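Local coordinates for carbohydrate oxidase (Microdochium nivale, PDB 3RJA), which oxidises the C1 hydroxyl of mono-, oligo- and polysaccharides to the corresponding lactones with FAD as cofactor, reducing molecular oxygen to hydrogen peroxide, at residues A207-R213 with T290-W295; G215-W220 with P282-N288; A232-Y236 with A273-L277; A237-R243 with G361-Q366; E244-R248 with I259-Y264. The contacts are given in a common frame with arbitrary orientation. Residues are numbered along the deposited sequence.

Contact 1. Residues A207-R213 with T290-W295; sequences APKVLTR and TTSLNW
The W295 indole (chi1 t) lies beside A207, P208 and L211: P208 CD is 3.5 Å and L211 CD1 4.1 Å from W295 CE3, A207 CB 3.8 Å from W295 CB. L211 and L293, both mt, point to the same sheet face as R213 and T291, with L211 CB 4.5 Å from L293 CB and R213 CB 3.7 Å from L293 CD1. Strands 211-213 and 291-293 run antiparallel, axes 4.7 Å apart at 146°, 291-293 on edge strand 286-293 and 211-213 on its neighbour in the eight-stranded antiparallel sheet. L211 faces L293 and R213 faces T291 in hydrogen-bonded pairs flanking the non-hydrogen-bonded T212-S292 pair. L293 N to L211 O and R213 N to T291 O are 2.8 Å, T291 N to R213 O 3.0 Å, and a weak L211 N to L293 O 2.9 Å. W295 N donates to P208 O (3.0 Å); N294 before it N-caps helix 295-301. R213 NH1 hydrogen-bonds S301 OG, and the guanidinium makes a cation-pi contact with Y302.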
# COMPACT_ATOMS: atom_id res chain seq x y z
N ALA A 207 12.66 8.75 -16.20
CA ALA A 207 13.32 8.53 -14.93
C ALA A 207 14.10 9.79 -14.57
O ALA A 207 14.91 10.22 -15.35
CB ALA A 207 14.25 7.30 -15.01
N PRO A 208 13.84 10.39 -13.39
CA PRO A 208 14.50 11.66 -13.02
C PRO A 208 16.00 11.49 -12.89
O PRO A 208 16.46 10.44 -12.41
CB PRO A 208 13.94 11.97 -11.63
CG PRO A 208 12.72 11.19 -11.50
CD PRO A 208 12.76 10.03 -12.45
N LYS A 209 16.75 12.50 -13.32
CA LYS A 209 18.21 12.45 -13.24
C LYS A 209 18.74 13.12 -11.97
O LYS A 209 19.80 12.77 -11.47
CB LYS A 209 18.81 13.14 -14.47
CG LYS A 209 18.57 12.41 -15.79
CD LYS A 209 19.23 13.14 -16.95
CE LYS A 209 18.97 12.44 -18.27
NZ LYS A 209 19.46 11.03 -18.24
N VAL A 210 18.00 14.10 -11.46
CA VAL A 210 18.47 14.91 -10.35
C VAL A 210 17.49 14.82 -9.17
O VAL A 210 16.35 15.33 -9.24
CB VAL A 210 18.70 16.39 -10.81
CG1 VAL A 210 19.16 17.28 -9.67
CG2 VAL A 210 19.71 16.46 -11.94
N LEU A 211 17.93 14.15 -8.10
CA LEU A 211 17.10 13.97 -6.90
C LEU A 211 17.98 14.16 -5.68
O LEU A 211 19.19 13.83 -5.70
CB LEU A 211 16.49 12.57 -6.85
CG LEU A 211 15.50 12.18 -7.95
CD1 LEU A 211 15.28 10.67 -8.01
CD2 LEU A 211 14.15 12.96 -7.88
N THR A 212 17.37 14.66 -4.62
CA THR A 212 18.08 14.83 -3.37
C THR A 212 17.34 14.13 -2.22
O THR A 212 16.16 14.43 -1.91
CB THR A 212 18.22 16.33 -3.02
OG1 THR A 212 18.98 16.97 -4.04
CG2 THR A 212 18.93 16.50 -1.70
N ARG A 213 18.03 13.21 -1.58
CA ARG A 213 17.55 12.62 -0.36
C ARG A 213 17.92 13.54 0.79
O ARG A 213 19.04 14.01 0.87
CB ARG A 213 18.15 11.26 -0.12
CG ARG A 213 17.87 10.74 1.29
CD ARG A 213 18.12 9.24 1.38
NE ARG A 213 17.69 8.79 2.69
CZ ARG A 213 17.49 7.53 3.03
NH1 ARG A 213 17.66 6.56 2.15
NH2 ARG A 213 17.10 7.25 4.27
N THR A 290 22.77 15.87 2.92
CA THR A 290 21.90 15.40 1.84
C THR A 290 22.64 14.32 1.04
O THR A 290 23.86 14.20 1.15
CB THR A 290 21.57 16.54 0.87
OG1 THR A 290 22.79 17.16 0.46
CG2 THR A 290 20.65 17.60 1.52
N THR A 291 21.91 13.53 0.25
CA THR A 291 22.56 12.66 -0.75
C THR A 291 21.97 12.91 -2.11
O THR A 291 20.73 12.87 -2.29
CB THR A 291 22.35 11.17 -0.44
OG1 THR A 291 22.50 10.97 0.96
CG2 THR A 291 23.34 10.29 -1.22
N SER A 292 22.85 13.12 -3.09
CA SER A 292 22.47 13.32 -4.48
C SER A 292 22.29 11.99 -5.19
O SER A 292 23.15 11.11 -5.11
CB SER A 292 23.48 14.22 -5.19
OG SER A 292 23.53 15.49 -4.52
N LEU A 293 21.17 11.83 -5.88
CA LEU A 293 20.79 10.52 -6.42
C LEU A 293 20.14 10.68 -7.77
O LEU A 293 19.48 11.70 -8.04
CB LEU A 293 19.76 9.83 -5.50
CG LEU A 293 20.13 9.53 -4.03
CD1 LEU A 293 18.88 9.31 -3.19
CD2 LEU A 293 21.06 8.33 -3.94
N ASN A 294 20.28 9.66 -8.62
CA ASN A 294 19.36 9.55 -9.74
C ASN A 294 18.20 8.62 -9.37
O ASN A 294 18.14 8.11 -8.22
CB ASN A 294 20.08 9.10 -11.04
CG ASN A 294 20.62 7.69 -10.94
OD1 ASN A 294 20.14 6.86 -10.17
ND2 ASN A 294 21.65 7.41 -11.74
N TRP A 295 17.27 8.43 -10.31
CA TRP A 295 16.10 7.59 -10.08
C TRP A 295 16.43 6.21 -9.49
O TRP A 295 15.97 5.88 -8.39
CB TRP A 295 15.29 7.38 -11.37
CG TRP A 295 14.09 6.54 -11.10
CD1 TRP A 295 13.86 5.27 -11.55
CD2 TRP A 295 12.96 6.89 -10.28
NE1 TRP A 295 12.64 4.81 -11.08
CE2 TRP A 295 12.07 5.79 -10.29
CE3 TRP A 295 12.61 8.03 -9.55
CZ2 TRP A 295 10.84 5.80 -9.61
CZ3 TRP A 295 11.37 8.05 -8.87
CH2 TRP A 295 10.49 6.94 -8.91
O HOH W 1 20.44 12.28 3.19

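Contact 2. Residues G215-W220 with P282-N288; sequences GVTLNW and PAGYVVN
Segments 215-220 and 282-288 continue the antiparallel pairing of edge strand 286-293 with strand 211-217 in the eight-stranded sheet, their end-to-end directions 147° apart. V216 and V287 form a non-hydrogen-bonded pair (CA-CA 4.5 Å), T217 and V286 a hydrogen-bonded one (CA-CA 5.1 Å). Backbone bonds join N288 N to G215 O, T217 N to V286 O and V286 N to T217 O, each 2.9 Å. Beyond T217 the first strand ends: L218 is near-helical and N219 takes positive phi (51/47), while G284 on the other side has phi 107°, where a CB would jam against the preceding carbonyl.

Side chains add two polar links. T217 OG1 (chi1 m) donates to N288 OD1 at 2.9 Å, and N219 ND2 (chi1 m) to G284 O at 2.9 Å. At G215 a CB would lie 2.4 Å from N288 ND2, so glycine lets the asparagine lie close against the backbone.

Apolar packing is lighter: V216 CG1 (chi1 t) is 3.8 Å from Y285 CB, and W220 CD1 4.1 Å from P282 CG. V216 and Y285 both also touch L278 of helix 267-278.

One water links G215 N to N288 O at the paired end. Where the chains part, a second links N219 O to A283 O, and a third donates to L218 O (2.9 Å) and P282 O (2.8 Å) and accepts from W220 NE1 at 3.0 Å.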
# COMPACT_ATOMS: atom_id res chain seq x y z
N GLY A 215 17.10 14.62 5.20
CA GLY A 215 16.76 14.10 6.50
C GLY A 215 17.01 15.15 7.57
O GLY A 215 17.94 15.96 7.43
N VAL A 216 16.18 15.14 8.61
CA VAL A 216 16.32 16.04 9.76
C VAL A 216 16.09 15.26 11.05
O VAL A 216 15.00 14.73 11.27
CB VAL A 216 15.29 17.22 9.72
CG1 VAL A 216 15.47 18.13 10.93
CG2 VAL A 216 15.41 18.02 8.40
N THR A 217 17.11 15.19 11.90
CA THR A 217 16.95 14.65 13.24
C THR A 217 16.24 15.71 14.09
O THR A 217 16.79 16.79 14.31
CB THR A 217 18.33 14.33 13.84
OG1 THR A 217 19.12 13.63 12.87
CG2 THR A 217 18.21 13.48 15.10
N LEU A 218 15.02 15.42 14.54
CA LEU A 218 14.17 16.46 15.09
C LEU A 218 14.57 16.87 16.49
O LEU A 218 14.42 18.03 16.86
CB LEU A 218 12.69 16.06 15.05
CG LEU A 218 12.15 15.94 13.62
CD1 LEU A 218 10.85 15.13 13.58
CD2 LEU A 218 11.98 17.35 13.03
N ASN A 219 15.08 15.90 17.25
CA ASN A 219 15.34 16.04 18.68
C ASN A 219 14.18 16.58 19.54
O ASN A 219 14.39 17.47 20.35
CB ASN A 219 16.63 16.82 18.93
CG ASN A 219 17.83 16.11 18.35
OD1 ASN A 219 18.04 14.93 18.62
ND2 ASN A 219 18.61 16.80 17.54
N TRP A 220 12.97 16.02 19.35
CA TRP A 220 11.84 16.33 20.22
C TRP A 220 11.95 15.47 21.50
O TRP A 220 11.59 14.28 21.50
CB TRP A 220 10.49 16.07 19.51
CG TRP A 220 10.29 16.87 18.25
CD1 TRP A 220 10.94 18.02 17.89
CD2 TRP A 220 9.39 16.57 17.17
NE1 TRP A 220 10.50 18.46 16.67
CE2 TRP A 220 9.54 17.60 16.21
CE3 TRP A 220 8.45 15.54 16.95
CZ2 TRP A 220 8.78 17.62 15.02
CZ3 TRP A 220 7.71 15.57 15.78
CH2 TRP A 220 7.89 16.60 14.82
N PRO A 282 10.95 23.41 16.36
CA PRO A 282 11.54 23.65 17.68
C PRO A 282 13.04 23.56 17.52
O PRO A 282 13.54 22.76 16.70
CB PRO A 282 11.05 22.45 18.52
CG PRO A 282 9.79 21.98 17.82
CD PRO A 282 9.98 22.29 16.36
N ALA A 283 13.76 24.38 18.29
CA ALA A 283 15.20 24.48 18.18
C ALA A 283 15.86 23.19 18.64
O ALA A 283 15.32 22.46 19.48
CB ALA A 283 15.71 25.67 19.01
N GLY A 284 17.03 22.91 18.09
CA GLY A 284 17.75 21.69 18.43
C GLY A 284 17.74 20.65 17.32
O GLY A 284 18.47 19.66 17.40
N TYR A 285 16.94 20.85 16.27
CA TYR A 285 16.96 19.90 15.14
C TYR A 285 18.34 19.92 14.52
O TYR A 285 19.07 20.91 14.66
CB TYR A 285 15.90 20.24 14.10
CG TYR A 285 16.09 21.57 13.42
CD1 TYR A 285 16.92 21.69 12.29
CD2 TYR A 285 15.46 22.71 13.91
CE1 TYR A 285 17.09 22.97 11.65
CE2 TYR A 285 15.62 23.98 13.28
CZ TYR A 285 16.43 24.09 12.17
OH TYR A 285 16.58 25.32 11.60
N VAL A 286 18.72 18.84 13.85
CA VAL A 286 19.95 18.83 13.08
C VAL A 286 19.65 18.33 11.68
O VAL A 286 19.19 17.19 11.51
CB VAL A 286 21.06 17.91 13.71
CG1 VAL A 286 22.32 17.87 12.80
CG2 VAL A 286 21.44 18.35 15.12
N VAL A 287 19.90 19.17 10.68
CA VAL A 287 19.82 18.76 9.28
C VAL A 287 20.95 17.77 8.94
O VAL A 287 22.14 18.10 9.07
CB VAL A 287 19.91 19.97 8.34
CG1 VAL A 287 19.81 19.51 6.88
CG2 VAL A 287 18.82 20.99 8.67
N ASN A 288 20.57 16.56 8.53
CA ASN A 288 21.53 15.55 8.08
C ASN A 288 22.17 15.97 6.74
O ASN A 288 21.55 16.72 5.97
CB ASN A 288 20.84 14.19 7.90
CG ASN A 288 19.94 13.80 9.07
OD1 ASN A 288 20.20 14.14 10.24
ND2 ASN A 288 18.87 13.06 8.76
O HOH W 2 19.28 16.60 4.67
O HOH W 3 12.78 20.17 15.89
O HOH W 4 13.54 20.09 19.70

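Contact 3. Residues A232-Y236 with A273-L277; sequences AVEDY and AFQPL. With ZN (zinc ion), chain F.
A tyrosine hydroxyl reaches the backbone of the facing helix, although the axes of the two segments come no closer than 10.2 Å: the Y236 ring (chi1 t, chi2 79°) extends from helix 223-239 so that Y236 OH donates to A273 O at 2.7 Å. It enters as a knob into the hole formed by A273, F274, P276 and L277. L277 CB lies over one ring face, a CH-pi contact 3.8 Å from the Y236 centroid, while P276 CB sits at the ring edge, 4.2 Å from Y236 CE1. The F274 ring meets it obliquely, centroids 5.3 Å apart and planes at 71°. L277 (chi1 t, chi2 p) also sends CD1 to 4.3 Å from A232 CB and 4.1 Å from V233 CG2. Segment 273-277 is kinked at P276, whose nitrogen has no proton; L277 N bonds instead to F274 O (2.9 Å). D235 binds zinc through OD2 at 2.0 Å, together with E231. The segments cross at 140°, a roughly antiparallel helix pair layered against the sheet, where V233 and Y236 touch F247 and F274 touches V245.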
# COMPACT_ATOMS: atom_id res chain seq x y z
N ALA A 232 3.88 22.54 13.37
CA ALA A 232 4.66 23.26 12.36
C ALA A 232 4.74 22.48 11.04
O ALA A 232 4.68 23.05 9.95
CB ALA A 232 6.09 23.57 12.90
N VAL A 233 4.85 21.16 11.13
CA VAL A 233 4.94 20.35 9.92
C VAL A 233 3.58 20.36 9.21
O VAL A 233 3.54 20.46 7.98
CB VAL A 233 5.42 18.92 10.20
CG1 VAL A 233 5.43 18.06 8.90
CG2 VAL A 233 6.83 18.94 10.87
N GLU A 234 2.48 20.34 9.96
CA GLU A 234 1.18 20.36 9.28
C GLU A 234 0.98 21.66 8.52
O GLU A 234 0.44 21.64 7.39
CB GLU A 234 -0.01 20.08 10.20
CG GLU A 234 -1.34 20.20 9.41
CD GLU A 234 -2.56 19.66 10.13
OE1 GLU A 234 -2.42 18.62 10.85
OE2 GLU A 234 -3.67 20.27 9.99
N ASP A 235 1.43 22.77 9.12
CA ASP A 235 1.32 24.09 8.49
C ASP A 235 2.05 24.11 7.15
O ASP A 235 1.51 24.56 6.13
CB ASP A 235 1.92 25.22 9.37
CG ASP A 235 1.09 25.50 10.62
OD1 ASP A 235 -0.11 25.18 10.64
OD2 ASP A 235 1.66 26.07 11.58
N TYR A 236 3.30 23.67 7.20
CA TYR A 236 4.15 23.66 6.02
C TYR A 236 3.51 22.74 4.97
O TYR A 236 3.42 23.09 3.78
CB TYR A 236 5.57 23.20 6.40
CG TYR A 236 6.51 23.08 5.23
CD1 TYR A 236 7.12 24.22 4.66
CD2 TYR A 236 6.84 21.82 4.71
CE1 TYR A 236 8.01 24.09 3.57
CE2 TYR A 236 7.74 21.69 3.65
CZ TYR A 236 8.32 22.82 3.08
OH TYR A 236 9.18 22.66 2.00
N ALA A 273 13.76 25.42 -0.44
CA ALA A 273 12.35 25.02 -0.40
C ALA A 273 11.88 24.59 1.00
O ALA A 273 10.72 24.81 1.37
CB ALA A 273 12.09 23.90 -1.42
N PHE A 274 12.78 23.99 1.78
CA PHE A 274 12.46 23.43 3.11
C PHE A 274 12.67 24.44 4.23
O PHE A 274 12.16 24.24 5.33
CB PHE A 274 13.31 22.17 3.41
CG PHE A 274 12.56 21.10 4.13
CD1 PHE A 274 11.49 20.43 3.50
CD2 PHE A 274 12.86 20.78 5.45
CE1 PHE A 274 10.77 19.44 4.18
CE2 PHE A 274 12.16 19.78 6.14
CZ PHE A 274 11.11 19.11 5.50
N GLN A 275 13.39 25.52 3.93
CA GLN A 275 13.76 26.53 4.95
C GLN A 275 12.58 27.08 5.78
O GLN A 275 12.74 27.27 6.99
CB GLN A 275 14.58 27.69 4.34
CG GLN A 275 15.40 28.51 5.40
CD GLN A 275 16.40 27.65 6.18
OE1 GLN A 275 17.17 26.91 5.59
NE2 GLN A 275 16.38 27.75 7.50
N PRO A 276 11.41 27.35 5.14
CA PRO A 276 10.26 27.83 5.89
C PRO A 276 9.87 26.90 7.01
O PRO A 276 9.41 27.38 8.04
CB PRO A 276 9.14 27.90 4.81
CG PRO A 276 9.89 28.24 3.55
CD PRO A 276 11.15 27.38 3.68
N LEU A 277 10.09 25.59 6.84
CA LEU A 277 9.79 24.60 7.87
C LEU A 277 10.88 24.58 8.94
O LEU A 277 10.58 24.60 10.15
CB LEU A 277 9.62 23.19 7.28
CG LEU A 277 9.29 22.06 8.31
CD1 LEU A 277 8.25 22.50 9.34
CD2 LEU A 277 8.81 20.75 7.60
ZN ZN F . 0.43 26.59 13.07

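Contact 4. Residues A237-R243 with G361-Q366; sequences ARWVAPR and GGKNSQ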
# COMPACT_ATOMS: atom_id res chain seq x y z
N ALA A 237 3.04 21.57 5.41
CA ALA A 237 2.39 20.62 4.50
C ALA A 237 1.16 21.27 3.84
O ALA A 237 1.01 21.26 2.61
CB ALA A 237 2.01 19.34 5.26
N ARG A 238 0.29 21.86 4.66
CA ARG A 238 -0.99 22.31 4.14
C ARG A 238 -0.82 23.48 3.17
O ARG A 238 -1.40 23.47 2.09
CB ARG A 238 -1.94 22.69 5.27
CG ARG A 238 -3.32 23.11 4.79
CD ARG A 238 -4.26 23.35 5.96
NE ARG A 238 -4.37 22.23 6.90
CZ ARG A 238 -5.01 21.08 6.64
NH1 ARG A 238 -5.57 20.87 5.45
NH2 ARG A 238 -5.10 20.14 7.56
N TRP A 239 0.03 24.43 3.53
CA TRP A 239 0.06 25.71 2.82
C TRP A 239 1.28 26.09 2.00
O TRP A 239 1.19 27.01 1.20
CB TRP A 239 -0.21 26.82 3.84
CG TRP A 239 -1.63 26.81 4.38
CD1 TRP A 239 -2.79 26.95 3.66
CD2 TRP A 239 -2.01 26.70 5.76
NE1 TRP A 239 -3.89 26.94 4.53
CE2 TRP A 239 -3.43 26.79 5.82
CE3 TRP A 239 -1.29 26.54 6.96
CZ2 TRP A 239 -4.14 26.70 7.03
CZ3 TRP A 239 -2.00 26.47 8.18
CH2 TRP A 239 -3.41 26.55 8.20
N VAL A 240 2.42 25.41 2.21
CA VAL A 240 3.71 25.87 1.70
C VAL A 240 4.46 24.85 0.85
O VAL A 240 4.99 25.20 -0.22
CB VAL A 240 4.66 26.32 2.86
CG1 VAL A 240 5.98 26.95 2.31
CG2 VAL A 240 3.94 27.32 3.80
N ALA A 241 4.57 23.61 1.34
CA ALA A 241 5.38 22.57 0.70
C ALA A 241 5.22 22.52 -0.84
O ALA A 241 4.13 22.22 -1.36
CB ALA A 241 5.11 21.19 1.32
N PRO A 242 6.29 22.86 -1.59
CA PRO A 242 6.20 22.77 -3.03
C PRO A 242 5.95 21.32 -3.46
O PRO A 242 6.21 20.40 -2.70
CB PRO A 242 7.59 23.24 -3.50
CG PRO A 242 8.04 24.15 -2.38
CD PRO A 242 7.57 23.44 -1.15
N ARG A 243 5.42 21.17 -4.66
CA ARG A 243 5.23 19.88 -5.32
C ARG A 243 6.46 18.98 -5.23
O ARG A 243 6.33 17.80 -4.92
CB ARG A 243 4.90 20.14 -6.79
CG ARG A 243 4.35 18.94 -7.51
CD ARG A 243 4.19 19.24 -9.02
NE ARG A 243 3.83 18.01 -9.71
CZ ARG A 243 4.03 17.76 -11.00
NH1 ARG A 243 4.62 18.67 -11.78
NH2 ARG A 243 3.65 16.59 -11.50
N GLY A 361 -1.61 14.75 1.66
CA GLY A 361 -2.33 15.83 1.02
C GLY A 361 -1.60 17.16 1.14
O GLY A 361 -0.36 17.19 1.28
N GLY A 362 -2.36 18.26 1.10
CA GLY A 362 -1.77 19.58 1.14
C GLY A 362 -1.90 20.26 -0.21
O GLY A 362 -2.06 19.59 -1.24
N LYS A 363 -1.80 21.58 -0.20
CA LYS A 363 -2.05 22.40 -1.39
C LYS A 363 -1.31 21.93 -2.66
O LYS A 363 -1.90 21.84 -3.74
CB LYS A 363 -1.70 23.87 -1.09
CG LYS A 363 -2.23 24.84 -2.13
CD LYS A 363 -1.16 25.81 -2.60
CE LYS A 363 -1.33 27.19 -2.01
NZ LYS A 363 -0.53 28.18 -2.79
N ASN A 364 -0.01 21.65 -2.54
CA ASN A 364 0.77 21.30 -3.73
C ASN A 364 1.00 19.80 -3.92
O ASN A 364 1.82 19.36 -4.77
CB ASN A 364 2.07 22.11 -3.75
CG ASN A 364 1.82 23.62 -3.63
OD1 ASN A 364 1.14 24.19 -4.47
ND2 ASN A 364 2.30 24.24 -2.56
N SER A 365 0.28 18.98 -3.15
CA SER A 365 0.43 17.54 -3.28
C SER A 365 -0.27 17.07 -4.54
O SER A 365 -1.49 17.30 -4.72
CB SER A 365 -0.10 16.80 -2.05
OG SER A 365 -0.08 15.39 -2.30
N GLN A 366 0.47 16.40 -5.41
CA GLN A 366 -0.13 15.80 -6.61
C GLN A 366 -1.24 14.75 -6.30
O GLN A 366 -2.17 14.54 -7.09
CB GLN A 366 0.98 15.22 -7.49
CG GLN A 366 0.62 14.98 -8.93
CD GLN A 366 0.11 16.20 -9.71
OE1 GLN A 366 -0.66 16.01 -10.63
NE2 GLN A 366 0.51 17.42 -9.36
O HOH W 5 1.83 18.92 1.23
O HOH W 6 1.63 21.86 -0.29
O HOH W 7 1.91 27.08 -2.21
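Two hydrogen bonds hold the end of helix 223-239 and the loop after it to the 361-366 loop. K363 N donates to R238 O at 3.0 Å, serving a carbonyl in the last helical turn, and N364 ND2 reaches A241 O in the connecting loop at 3.0 Å. Waters extend the link: one lies 2.8 Å from both A237 O and G361 O, another accepts from N364 N (2.8 Å), and a third from K363 NZ (2.7 Å) and N364 ND2 (2.9 Å). G362 begins a type I turn closed by S365 N to G362 O (3.1 Å). Its CA approaches A237 O to 3.6 Å, where a CB would clash, and its phi of 109° also calls for glycine. R243 CA makes a CA-H...O contact with N364 O (3.5 Å), and the R243 side chain runs beside Q366. Segment 237-243 leads from helix 223-239 into strand 245-251, while 361-366 lies between strands 352-359 and 384-392, its Q366 backbone-bonded to H151 of helix 150-153.

Contact 5. Residues E244-R248 with I259-Y264; sequences EVNFR and IEGLYY
E244, just ahead of strand 245-251, accepts from Y264 N at its carbonyl (E244 O to Y264 N 2.9 Å), and its side chain (chi1 m, chi2 p) lays CB 3.5 Å from Y263 CE1; a water joins E244 OE1 to Y263 OH. V245 and Y263 are an antiparallel non-hydrogen-bonded pair (CA-CA 4.7 Å), V245 CB 4.1 Å from Y263 CD1. N246 faces L262 in a hydrogen-bonded pair: N246 N and N246 ND2 (chi1 m) both donate to L262 O at 2.9 Å, and L262 N returns to N246 O at 2.8 Å. F247 (chi1 p) and G261 form another non-hydrogen-bonded pair, at a tight CA-CA of 4.0 Å; a CB on G261 would lie 2.9 Å from F247 CB. F247 CD2 packs 3.7 Å from I259 CG2. R248 (chi1 p) closes the register with E260: R248 N to E260 O and E260 N to R248 O, both 3.0 Å. The strands form an antiparallel beta hairpin, axes 4.5 Å apart at 167°. R248 NH2 forms a salt bridge with D358, and E260 OE1 accepts from Y252 OH. Backbone bonds, with one from the N246 side chain, hold the hairpin, while the R248 side chain lines the substrate-analogue pocket.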
# COMPACT_ATOMS: atom_id res chain seq x y z
N GLU A 244 7.64 19.54 -5.49
CA GLU A 244 8.89 18.77 -5.55
C GLU A 244 9.33 18.11 -4.21
O GLU A 244 10.26 17.29 -4.19
CB GLU A 244 10.05 19.68 -6.02
CG GLU A 244 10.00 20.15 -7.48
CD GLU A 244 8.91 21.22 -7.71
OE1 GLU A 244 8.55 21.95 -6.75
OE2 GLU A 244 8.43 21.31 -8.86
N VAL A 245 8.71 18.49 -3.09
CA VAL A 245 9.14 17.94 -1.81
C VAL A 245 8.23 16.79 -1.37
O VAL A 245 7.02 16.91 -1.37
CB VAL A 245 9.34 19.02 -0.71
CG1 VAL A 245 8.03 19.34 0.01
CG2 VAL A 245 10.38 18.56 0.28
N ASN A 246 8.86 15.66 -1.04
CA ASN A 246 8.11 14.46 -0.62
C ASN A 246 8.66 14.07 0.71
O ASN A 246 9.89 13.86 0.83
CB ASN A 246 8.31 13.29 -1.59
CG ASN A 246 8.01 13.64 -3.03
OD1 ASN A 246 6.96 13.29 -3.56
ND2 ASN A 246 8.95 14.33 -3.67
N PHE A 247 7.83 13.99 1.75
CA PHE A 247 8.43 13.62 3.03
C PHE A 247 7.45 13.06 4.05
O PHE A 247 6.21 13.08 3.84
CB PHE A 247 9.25 14.80 3.62
CG PHE A 247 8.41 15.92 4.24
CD1 PHE A 247 7.72 16.83 3.44
CD2 PHE A 247 8.34 16.06 5.62
CE1 PHE A 247 6.97 17.89 4.02
CE2 PHE A 247 7.57 17.11 6.22
CZ PHE A 247 6.91 18.01 5.42
N ARG A 248 8.03 12.61 5.15
CA ARG A 248 7.27 12.14 6.31
C ARG A 248 8.04 12.35 7.62
O ARG A 248 9.24 12.57 7.61
CB ARG A 248 6.90 10.65 6.16
CG ARG A 248 8.06 9.68 5.80
CD ARG A 248 7.64 8.22 6.14
NE ARG A 248 8.42 7.19 5.47
CZ ARG A 248 7.94 6.37 4.53
NH1 ARG A 248 8.72 5.45 3.99
NH2 ARG A 248 6.67 6.48 4.13
N ILE A 259 12.58 13.75 10.22
CA ILE A 259 11.99 13.90 8.90
C ILE A 259 12.85 13.11 7.91
O ILE A 259 14.07 13.23 7.91
CB ILE A 259 11.90 15.39 8.50
CG1 ILE A 259 10.76 16.08 9.29
CG2 ILE A 259 11.75 15.54 7.00
CD1 ILE A 259 10.74 17.65 9.18
N GLU A 260 12.21 12.29 7.07
CA GLU A 260 12.91 11.77 5.89
C GLU A 260 12.15 12.15 4.64
O GLU A 260 10.92 12.12 4.61
CB GLU A 260 13.00 10.23 5.84
CG GLU A 260 13.08 9.50 7.12
CD GLU A 260 12.97 7.99 6.87
OE1 GLU A 260 12.01 7.37 7.36
OE2 GLU A 260 13.82 7.44 6.13
N GLY A 261 12.89 12.41 3.58
CA GLY A 261 12.28 12.90 2.37
C GLY A 261 13.11 12.73 1.14
O GLY A 261 14.30 12.31 1.18
N LEU A 262 12.44 13.04 0.03
CA LEU A 262 12.98 13.03 -1.31
C LEU A 262 12.55 14.32 -2.02
O LEU A 262 11.36 14.65 -2.07
CB LEU A 262 12.48 11.81 -2.09
CG LEU A 262 13.23 11.58 -3.42
CD1 LEU A 262 14.72 11.33 -3.18
CD2 LEU A 262 12.61 10.45 -4.34
N TYR A 263 13.52 15.03 -2.56
CA TYR A 263 13.27 16.30 -3.26
C TYR A 263 13.61 16.19 -4.74
O TYR A 263 14.72 15.72 -5.11
CB TYR A 263 14.07 17.45 -2.62
CG TYR A 263 13.81 18.79 -3.30
CD1 TYR A 263 12.66 19.51 -3.02
CD2 TYR A 263 14.72 19.32 -4.23
CE1 TYR A 263 12.39 20.72 -3.63
CE2 TYR A 263 14.46 20.55 -4.87
CZ TYR A 263 13.28 21.24 -4.56
OH TYR A 263 12.99 22.44 -5.16
N TYR A 264 12.66 16.58 -5.59
CA TYR A 264 12.89 16.63 -7.03
C TYR A 264 13.67 17.90 -7.39
O TYR A 264 13.08 18.97 -7.62
CB TYR A 264 11.58 16.56 -7.82
CG TYR A 264 11.13 15.15 -8.06
CD1 TYR A 264 10.70 14.33 -7.00
CD2 TYR A 264 11.16 14.60 -9.35
CE1 TYR A 264 10.30 12.99 -7.21
CE2 TYR A 264 10.75 13.28 -9.59
CZ TYR A 264 10.33 12.47 -8.50
OH TYR A 264 9.93 11.20 -8.74
O HOH W 8 10.61 23.03 -4.96

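In the fold
Contacts 1, 2 and 5 lie in one eight-stranded antiparallel sheet. Contacts 1 and 2, centres 22 Å apart, are the two ends of the pairing between strands 211-217 and 286-293. Between these strands the chain runs through helix 223-239, the hairpin of contact 5 and helix 267-278. The hairpin joins strand 211-217 through T212 O to Y263 N and V216 O to I259 N (both 2.8 Å); centre to centre, contact 5 is 11 Å from contact 1 and 15 Å from contact 2. The two helices meet in contact 3, its centre 12 Å from that of contact 5. Contact 4, centre 10 Å from contact 3, ties the first helix's end to a later loop. The sheet thus carries helices and, at R248, part of the sugar pocket.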